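PDB 1COJ: superoxide dismutase [Fe], which destroys superoxide radicals, using one iron ion per subunit to convert them to hydrogen peroxide and molecular oxygen. Local coordinates for residues A[190-193]-A[194-198]. Numbering follows the deposited sequence.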
ATOM      1  N   TRP A 190     -25.820  16.961 -13.472  1.00 15.21           N
ATOM      2  CA  TRP A 190     -26.102  17.588 -12.188  1.00 16.30           C
ATOM      3  C   TRP A 190     -27.390  17.149 -11.510  1.00 17.49           C
ATOM      4  O   TRP A 190     -27.537  17.328 -10.301  1.00 18.16           O
ATOM      5  CB  TRP A 190     -26.042  19.105 -12.314  1.00 17.17           C
ATOM      6  CG  TRP A 190     -24.650  19.581 -12.529  1.00 18.62           C
ATOM      7  CD1 TRP A 190     -24.090  19.990 -13.708  1.00 18.36           C
ATOM      8  CD2 TRP A 190     -23.615  19.652 -11.544  1.00 19.12           C
ATOM      9  NE1 TRP A 190     -22.765  20.306 -13.516  1.00 18.71           N
ATOM     10  CE2 TRP A 190     -22.449  20.110 -12.198  1.00 19.75           C
ATOM     11  CE3 TRP A 190     -23.560  19.372 -10.172  1.00 18.93           C
ATOM     12  CZ2 TRP A 190     -21.235  20.294 -11.523  1.00 20.52           C
ATOM     13  CZ3 TRP A 190     -22.354  19.556  -9.501  1.00 18.92           C
ATOM     14  CH2 TRP A 190     -21.208  20.012 -10.179  1.00 18.60           C
ATOM     15  N   ASP A 191     -28.314  16.571 -12.270  1.00 16.66           N
ATOM     16  CA  ASP A 191     -29.560  16.086 -11.685  1.00 17.85           C
ATOM     17  C   ASP A 191     -29.192  14.945 -10.737  1.00 16.42           C
ATOM     18  O   ASP A 191     -29.702  14.861  -9.618  1.00 16.53           O
ATOM     19  CB  ASP A 191     -30.509  15.568 -12.771  1.00 20.81           C
ATOM     20  CG  ASP A 191     -31.143  16.684 -13.590  1.00 24.51           C
ATOM     21  OD1 ASP A 191     -30.820  17.870 -13.374  1.00 24.81           O
ATOM     22  OD2 ASP A 191     -31.984  16.369 -14.454  1.00 28.81           O
ATOM     23  N   VAL A 192     -28.269  14.098 -11.189  1.00 16.01           N
ATOM     24  CA  VAL A 192     -27.787  12.958 -10.412  1.00 16.27           C
ATOM     25  C   VAL A 192     -27.030  13.428  -9.165  1.00 15.34           C
ATOM     26  O   VAL A 192     -27.335  13.004  -8.048  1.00 15.46           O
ATOM     27  CB  VAL A 192     -26.873  12.041 -11.278  1.00 15.46           C
ATOM     28  CG1 VAL A 192     -26.204  10.973 -10.422  1.00 15.88           C
ATOM     29  CG2 VAL A 192     -27.697  11.373 -12.372  1.00 15.60           C
ATOM     30  N   VAL A 193     -26.079  14.336  -9.360  1.00 14.63           N
ATOM     31  CA  VAL A 193     -25.284  14.867  -8.254  1.00 15.29           C
ATOM     32  C   VAL A 193     -26.156  15.582  -7.217  1.00 16.28           C
ATOM     33  O   VAL A 193     -25.982  15.382  -6.015  1.00 16.51           O
ATOM     34  CB  VAL A 193     -24.179  15.826  -8.763  1.00 14.91           C
ATOM     35  CG1 VAL A 193     -23.359  16.364  -7.595  1.00 13.82           C
ATOM     36  CG2 VAL A 193     -23.283  15.101  -9.758  1.00 13.80           C
ATOM     37  N   ASN A 194     -27.104  16.394  -7.677  1.00 15.01           N
ATOM     38  CA  ASN A 194     -27.988  17.122  -6.768  1.00 14.96           C
ATOM     39  C   ASN A 194     -28.812  16.170  -5.909  1.00 14.78           C
ATOM     40  O   ASN A 194     -29.036  16.427  -4.719  1.00 14.56           O
ATOM     41  CB  ASN A 194     -28.918  18.064  -7.538  1.00 15.52           C
ATOM     42  CG  ASN A 194     -28.183  19.228  -8.187  1.00 17.42           C
ATOM     43  OD1 ASN A 194     -28.750  19.938  -9.014  1.00 19.79           O
ATOM     44  ND2 ASN A 194     -26.926  19.426  -7.824  1.00 14.86           N
ATOM     45  N   GLU A 195     -29.263  15.069  -6.508  1.00 15.54           N
ATOM     46  CA  GLU A 195     -30.043  14.081  -5.778  1.00 16.93           C
ATOM     47  C   GLU A 195     -29.175  13.406  -4.727  1.00 15.71           C
ATOM     48  O   GLU A 195     -29.615  13.188  -3.598  1.00 15.85           O
ATOM     49  CB  GLU A 195     -30.624  13.026  -6.716  1.00 20.08           C
ATOM     50  CG  GLU A 195     -31.293  11.888  -5.961  1.00 29.60           C
ATOM     51  CD  GLU A 195     -32.097  10.967  -6.848  1.00 36.00           C
ATOM     52  OE1 GLU A 195     -33.246  10.656  -6.471  1.00 40.94           O
ATOM     53  OE2 GLU A 195     -31.587  10.549  -7.911  1.00 41.01           O
ATOM     54  N   ARG A 196     -27.946  13.073  -5.107  1.00 15.12           N
ATOM     55  CA  ARG A 196     -27.008  12.444  -4.186  1.00 13.96           C
ATOM     56  C   ARG A 196     -26.807  13.358  -2.981  1.00 14.62           C
ATOM     57  O   ARG A 196     -26.815  12.902  -1.837  1.00 14.41           O
ATOM     58  CB  ARG A 196     -25.663  12.194  -4.868  1.00 11.89           C
ATOM     59  CG  ARG A 196     -25.692  11.134  -5.953  1.00 12.05           C
ATOM     60  CD  ARG A 196     -24.305  10.927  -6.541  1.00 11.72           C
ATOM     61  NE  ARG A 196     -24.307   9.959  -7.636  1.00 13.47           N
ATOM     62  CZ  ARG A 196     -23.300   9.787  -8.487  1.00 10.29           C
ATOM     63  NH1 ARG A 196     -22.198  10.511  -8.378  1.00 10.77           N
ATOM     64  NH2 ARG A 196     -23.415   8.919  -9.483  1.00 10.73           N
ATOM     65  N   PHE A 197     -26.669  14.654  -3.245  1.00 13.65           N
ATOM     66  CA  PHE A 197     -26.467  15.640  -2.188  1.00 16.11           C
ATOM     67  C   PHE A 197     -27.650  15.709  -1.230  1.00 16.79           C
ATOM     68  O   PHE A 197     -27.466  15.757  -0.010  1.00 15.40           O
ATOM     69  CB  PHE A 197     -26.192  17.026  -2.781  1.00 15.08           C
ATOM     70  CG  PHE A 197     -25.927  18.092  -1.745  1.00 16.14           C
ATOM     71  CD1 PHE A 197     -24.777  18.050  -0.961  1.00 16.18           C
ATOM     72  CD2 PHE A 197     -26.830  19.134  -1.550  1.00 17.02           C
ATOM     73  CE1 PHE A 197     -24.526  19.032   0.002  1.00 16.36           C
ATOM     74  CE2 PHE A 197     -26.589  20.122  -0.590  1.00 16.82           C
ATOM     75  CZ  PHE A 197     -25.436  20.070   0.186  1.00 15.73           C
ATOM     76  N   GLU A 198     -28.861  15.728  -1.782  1.00 16.72           N
ATOM     77  CA  GLU A 198     -30.072  15.786  -0.972  1.00 20.04           C
ATOM     78  C   GLU A 198     -30.116  14.608  -0.003  1.00 17.56           C
ATOM     79  O   GLU A 198     -30.357  14.781   1.198  1.00 16.63           O
ATOM     80  CB  GLU A 198     -31.311  15.768  -1.871  1.00 27.01           C
ATOM     81  CG  GLU A 198     -32.632  15.999  -1.144  1.00 43.55           C
ATOM     82  CD  GLU A 198     -32.767  17.406  -0.549  1.00 53.35           C
ATOM     83  OE1 GLU A 198     -32.028  18.321  -0.981  1.00 58.94           O
ATOM     84  OE2 GLU A 198     -33.627  17.604   0.345  1.00 59.70           O
TER
HETATM   85  O   HOH W   1     -28.731  10.183  -8.333  1.00 35.28           O
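Val-192 and Arg-196 run side by side at the start of helix 190-207, where methyl CG1 of Val-192 lies over one face of the guanidinium, 3.5 Å from NE of Arg-196. That methyl stands anti to its own backbone N (chi1 172°), which turns it along the helix toward the arginine. The arginine stretches back past its neighbour, extended from CG to NE; its NH1 and NH2 reach the carbonyl oxygens of Leu-159 and Leu-83, and Phe-210 of the second subunit packs on it. On roughly the far side of the helix, the amide of Asn-194 meets the edge of the Trp-190 indole near CE3, the two planes 37° apart, while CG of Asn-194 sits 2.9 Å from Trp-190 O. Cutting Asn-194 back to an alanine is likely to leave that indole edge less covered and to lose a contact with Leu-100 of helix 98-107. Main-chain i to i+4 bonds hold the turn, among them Phe-197 N to Val-193 O at 2.9 Å. The carbonyl of Val-192 is gripped twice, by Arg-196 N at 3.0 Å and by a water that also donates to Glu-195 OE2; OE1 of Glu-195 forms a salt bridge with Lys-212 of the second subunit. With NH1 and NH2 each bonded to a main-chain oxygen and a methyl on one face, the guanidinium probably has little freedom to rotate, and it ties this helix to strand 157-163 and helix 63-86.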